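Local coordinates for protein porin (Pseudomonas aeruginosa, PDB 3T24) that forms an outer-membrane beta-barrel channel of the OprD family that probably lets small carboxylate-bearing molecules diffuse into the cell, at residues 298-303 / 353-358. Numbering follows the deposited sequence.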
ATOM      1  N   PHE A 298      -7.781  -3.995   5.048  1.00 31.97           N
ATOM      2  CA  PHE A 298      -7.670  -3.707   3.643  1.00 29.36           C
ATOM      3  C   PHE A 298      -7.012  -4.917   3.011  1.00 34.15           C
ATOM      4  O   PHE A 298      -5.889  -5.263   3.363  1.00 36.74           O
ATOM      5  CB  PHE A 298      -6.802  -2.462   3.446  1.00 28.19           C
ATOM      6  CG  PHE A 298      -6.279  -2.304   2.051  1.00 30.32           C
ATOM      7  CD1 PHE A 298      -7.138  -2.010   1.009  1.00 30.20           C
ATOM      8  CD2 PHE A 298      -4.920  -2.457   1.783  1.00 31.99           C
ATOM      9  CE1 PHE A 298      -6.658  -1.857  -0.292  1.00 31.68           C
ATOM     10  CE2 PHE A 298      -4.428  -2.295   0.495  1.00 32.76           C
ATOM     11  CZ  PHE A 298      -5.317  -1.995  -0.557  1.00 29.20           C
ATOM     12  N   ILE A 299      -7.707  -5.556   2.073  1.00 30.55           N
ATOM     13  CA  ILE A 299      -7.195  -6.768   1.425  1.00 30.49           C
ATOM     14  C   ILE A 299      -7.354  -6.705  -0.095  1.00 34.60           C
ATOM     15  O   ILE A 299      -7.291  -5.622  -0.674  1.00 32.18           O
ATOM     16  CB  ILE A 299      -7.826  -8.059   2.019  1.00 25.58           C
ATOM     17  CG1 ILE A 299      -9.365  -8.043   1.910  1.00 27.47           C
ATOM     18  CG2 ILE A 299      -7.379  -8.208   3.464  1.00 26.73           C
ATOM     19  CD1 ILE A 299     -10.044  -9.361   2.355  1.00 33.22           C
ATOM     20  N   GLN A 300      -7.567  -7.841  -0.754  1.00 34.30           N
ATOM     21  CA  GLN A 300      -7.430  -7.820  -2.206  1.00 33.98           C
ATOM     22  C   GLN A 300      -8.492  -6.983  -2.882  1.00 31.80           C
ATOM     23  O   GLN A 300      -8.183  -6.165  -3.743  1.00 30.59           O
ATOM     24  CB  GLN A 300      -7.360  -9.221  -2.823  1.00 33.66           C
ATOM     25  CG  GLN A 300      -7.081  -9.201  -4.333  1.00 31.64           C
ATOM     26  CD  GLN A 300      -6.826 -10.601  -4.912  1.00 40.52           C
ATOM     27  OE1 GLN A 300      -6.346 -11.510  -4.213  1.00 41.15           O
ATOM     28  NE2 GLN A 300      -7.160 -10.782  -6.191  1.00 40.47           N
ATOM     29  N   ILE A 301      -9.752  -7.170  -2.503  1.00 29.98           N
ATOM     30  CA  ILE A 301     -10.803  -6.445  -3.212  1.00 25.01           C
ATOM     31  C   ILE A 301     -11.358  -5.299  -2.394  1.00 32.02           C
ATOM     32  O   ILE A 301     -11.435  -4.177  -2.889  1.00 34.78           O
ATOM     33  CB  ILE A 301     -11.939  -7.353  -3.655  1.00 29.04           C
ATOM     34  CG1 ILE A 301     -11.432  -8.434  -4.625  1.00 33.37           C
ATOM     35  CG2 ILE A 301     -13.010  -6.523  -4.315  1.00 26.96           C
ATOM     36  CD1 ILE A 301     -12.518  -9.489  -5.011  1.00 30.19           C
ATOM     37  N   GLY A 302     -11.710  -5.578  -1.138  1.00 28.51           N
ATOM     38  CA  GLY A 302     -12.340  -4.593  -0.279  1.00 25.63           C
ATOM     39  C   GLY A 302     -11.428  -3.984   0.776  1.00 27.88           C
ATOM     40  O   GLY A 302     -10.498  -4.626   1.270  1.00 31.24           O
ATOM     41  N   ASP A 303     -11.680  -2.728   1.117  1.00 23.02           N
ATOM     42  CA  ASP A 303     -10.955  -2.113   2.222  1.00 26.22           C
ATOM     43  C   ASP A 303     -11.763  -2.072   3.535  1.00 26.85           C
ATOM     44  O   ASP A 303     -11.258  -1.666   4.581  1.00 32.12           O
ATOM     45  CB  ASP A 303     -10.434  -0.732   1.832  1.00 30.07           C
ATOM     46  CG  ASP A 303     -11.526   0.229   1.490  1.00 42.02           C
ATOM     47  OD1 ASP A 303     -12.720  -0.077   1.714  1.00 49.24           O
ATOM     48  OD2 ASP A 303     -11.181   1.322   1.004  1.00 48.00           O
ATOM     49  N   GLU A 353     -15.188 -11.170   2.308  1.00 35.10           N
ATOM     50  CA  GLU A 353     -14.205 -11.528   1.308  1.00 36.29           C
ATOM     51  C   GLU A 353     -13.315 -12.665   1.792  1.00 44.25           C
ATOM     52  O   GLU A 353     -12.995 -12.761   2.979  1.00 43.42           O
ATOM     53  CB  GLU A 353     -13.368 -10.303   0.926  1.00 31.18           C
ATOM     54  CG  GLU A 353     -12.281 -10.573  -0.097  1.00 33.07           C
ATOM     55  CD  GLU A 353     -11.525  -9.313  -0.524  1.00 35.65           C
ATOM     56  OE1 GLU A 353     -12.019  -8.179  -0.286  1.00 28.78           O
ATOM     57  OE2 GLU A 353     -10.432  -9.471  -1.108  1.00 37.15           O
ATOM     58  N   ARG A 354     -12.935 -13.532   0.861  1.00 31.84           N
ATOM     59  CA  ARG A 354     -11.924 -14.538   1.129  1.00 34.79           C
ATOM     60  C   ARG A 354     -10.821 -14.393   0.089  1.00 34.94           C
ATOM     61  O   ARG A 354     -11.118 -14.278  -1.099  1.00 40.97           O
ATOM     62  CB  ARG A 354     -12.516 -15.951   1.060  1.00 35.98           C
ATOM     63  CG  ARG A 354     -11.484 -17.058   1.293  1.00 54.56           C
ATOM     64  CD  ARG A 354     -12.098 -18.440   1.111  1.00 68.71           C
ATOM     65  NE  ARG A 354     -13.372 -18.578   1.823  1.00 80.53           N
ATOM     66  CZ  ARG A 354     -13.492 -19.024   3.071  1.00 82.61           C
ATOM     67  NH1 ARG A 354     -12.410 -19.386   3.756  1.00 80.31           N
ATOM     68  NH2 ARG A 354     -14.695 -19.109   3.634  1.00 77.77           N
ATOM     69  N   ASP A 355      -9.565 -14.411   0.539  1.00 35.53           N
ATOM     70  CA  ASP A 355      -8.403 -14.351  -0.360  1.00 38.98           C
ATOM     71  C   ASP A 355      -7.522 -15.579  -0.224  1.00 44.31           C
ATOM     72  O   ASP A 355      -7.369 -16.134   0.869  1.00 45.23           O
ATOM     73  CB  ASP A 355      -7.520 -13.121  -0.086  1.00 34.62           C
ATOM     74  CG  ASP A 355      -8.236 -11.828  -0.321  1.00 37.78           C
ATOM     75  OD1 ASP A 355      -9.369 -11.866  -0.868  1.00 42.15           O
ATOM     76  OD2 ASP A 355      -7.663 -10.773   0.039  1.00 33.67           O
ATOM     77  N   MET A 356      -6.911 -15.968  -1.336  1.00 44.77           N
ATOM     78  CA  MET A 356      -5.952 -17.059  -1.349  1.00 48.19           C
ATOM     79  C   MET A 356      -4.730 -16.654  -2.219  1.00 49.32           C
ATOM     80  O   MET A 356      -4.870 -16.375  -3.406  1.00 49.63           O
ATOM     81  CB  MET A 356      -6.646 -18.326  -1.862  1.00 48.71           C
ATOM     82  CG  MET A 356      -5.907 -19.629  -1.601  1.00 63.01           C
ATOM     83  SD  MET A 356      -4.902 -20.202  -2.991  1.00127.64           S
ATOM     84  CE  MET A 356      -6.161 -20.735  -4.150  1.00 71.05           C
ATOM     85  N   ASP A 357      -3.547 -16.585  -1.614  1.00 46.82           N
ATOM     86  CA  ASP A 357      -2.320 -16.257  -2.346  1.00 47.02           C
ATOM     87  C   ASP A 357      -1.343 -17.406  -2.383  1.00 50.50           C
ATOM     88  O   ASP A 357      -1.049 -18.015  -1.362  1.00 56.51           O
ATOM     89  CB  ASP A 357      -1.626 -15.040  -1.736  1.00 49.94           C
ATOM     90  CG  ASP A 357      -2.428 -13.765  -1.920  1.00 59.32           C
ATOM     91  OD1 ASP A 357      -3.609 -13.860  -2.318  1.00 55.37           O
ATOM     92  OD2 ASP A 357      -1.878 -12.670  -1.672  1.00 68.01           O
ATOM     93  N   ILE A 358      -0.840 -17.700  -3.573  1.00 52.61           N
ATOM     94  CA  ILE A 358       0.238 -18.663  -3.724  1.00 52.54           C
ATOM     95  C   ILE A 358       1.386 -18.016  -4.476  1.00 51.11           C
ATOM     96  O   ILE A 358       1.196 -17.471  -5.555  1.00 56.32           O
ATOM     97  CB  ILE A 358      -0.227 -19.940  -4.445  1.00 55.30           C
ATOM     98  CG1 ILE A 358      -1.393 -20.569  -3.677  1.00 60.06           C
ATOM     99  CG2 ILE A 358       0.915 -20.923  -4.550  1.00 51.09           C
ATOM    100  CD1 ILE A 358      -1.826 -21.953  -4.183  1.00 62.28           C
TER
HETATM  101  O   HOH W   1      -4.817 -11.554  -1.905  1.00 39.39           O
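Glu353 meets the turn at 299-302 with both carboxylate oxygens: Ile301 N donates to OE2 (2.8 Å) and Gly302 N to OE1 (2.8 Å). Each N-H arrives on the syn side of its oxygen, so two successive amides fix the rotation of the carboxylate. One residue earlier, Gln300 N bonds Asp355 OD2 at 3.0 Å, also from the syn side, 19° out of the carboxylate plane. Glu353 spans the gap because its chain is fully extended, with CG anti to the backbone N (chi1 179°). Ile299 comes tip to tip with it, CD1 lying 3.2 Å from Glu353 CD, while Ile299 CB sits against Asp355 OD2. Farther along, a water donates to both Gln300 OE1 (2.8 Å) and Asp357 OD1 (2.6 Å), bridging side chains that do not bond directly. Glu353, Asp355 and Asp357 alternate with Arg354 and Met356 on barrel strand 348-361, and the loop between strands 270-280 and 310-319 folds in against their face, as constriction loops do in OprD-type porins. Glu353 OE2 and Asp355 OD1 lie 2.6 Å apart, so one of the two acids is probably protonated. Asp355 OD2 also takes a salt bridge from Arg333 on adjacent strand 328-341, which would help balance the remaining negative charge. Ile299 N bonding Gly302 O closes the turn, and Gln300 NE2 hydrogen-bonds Glu389 OE2 on strand 386-399.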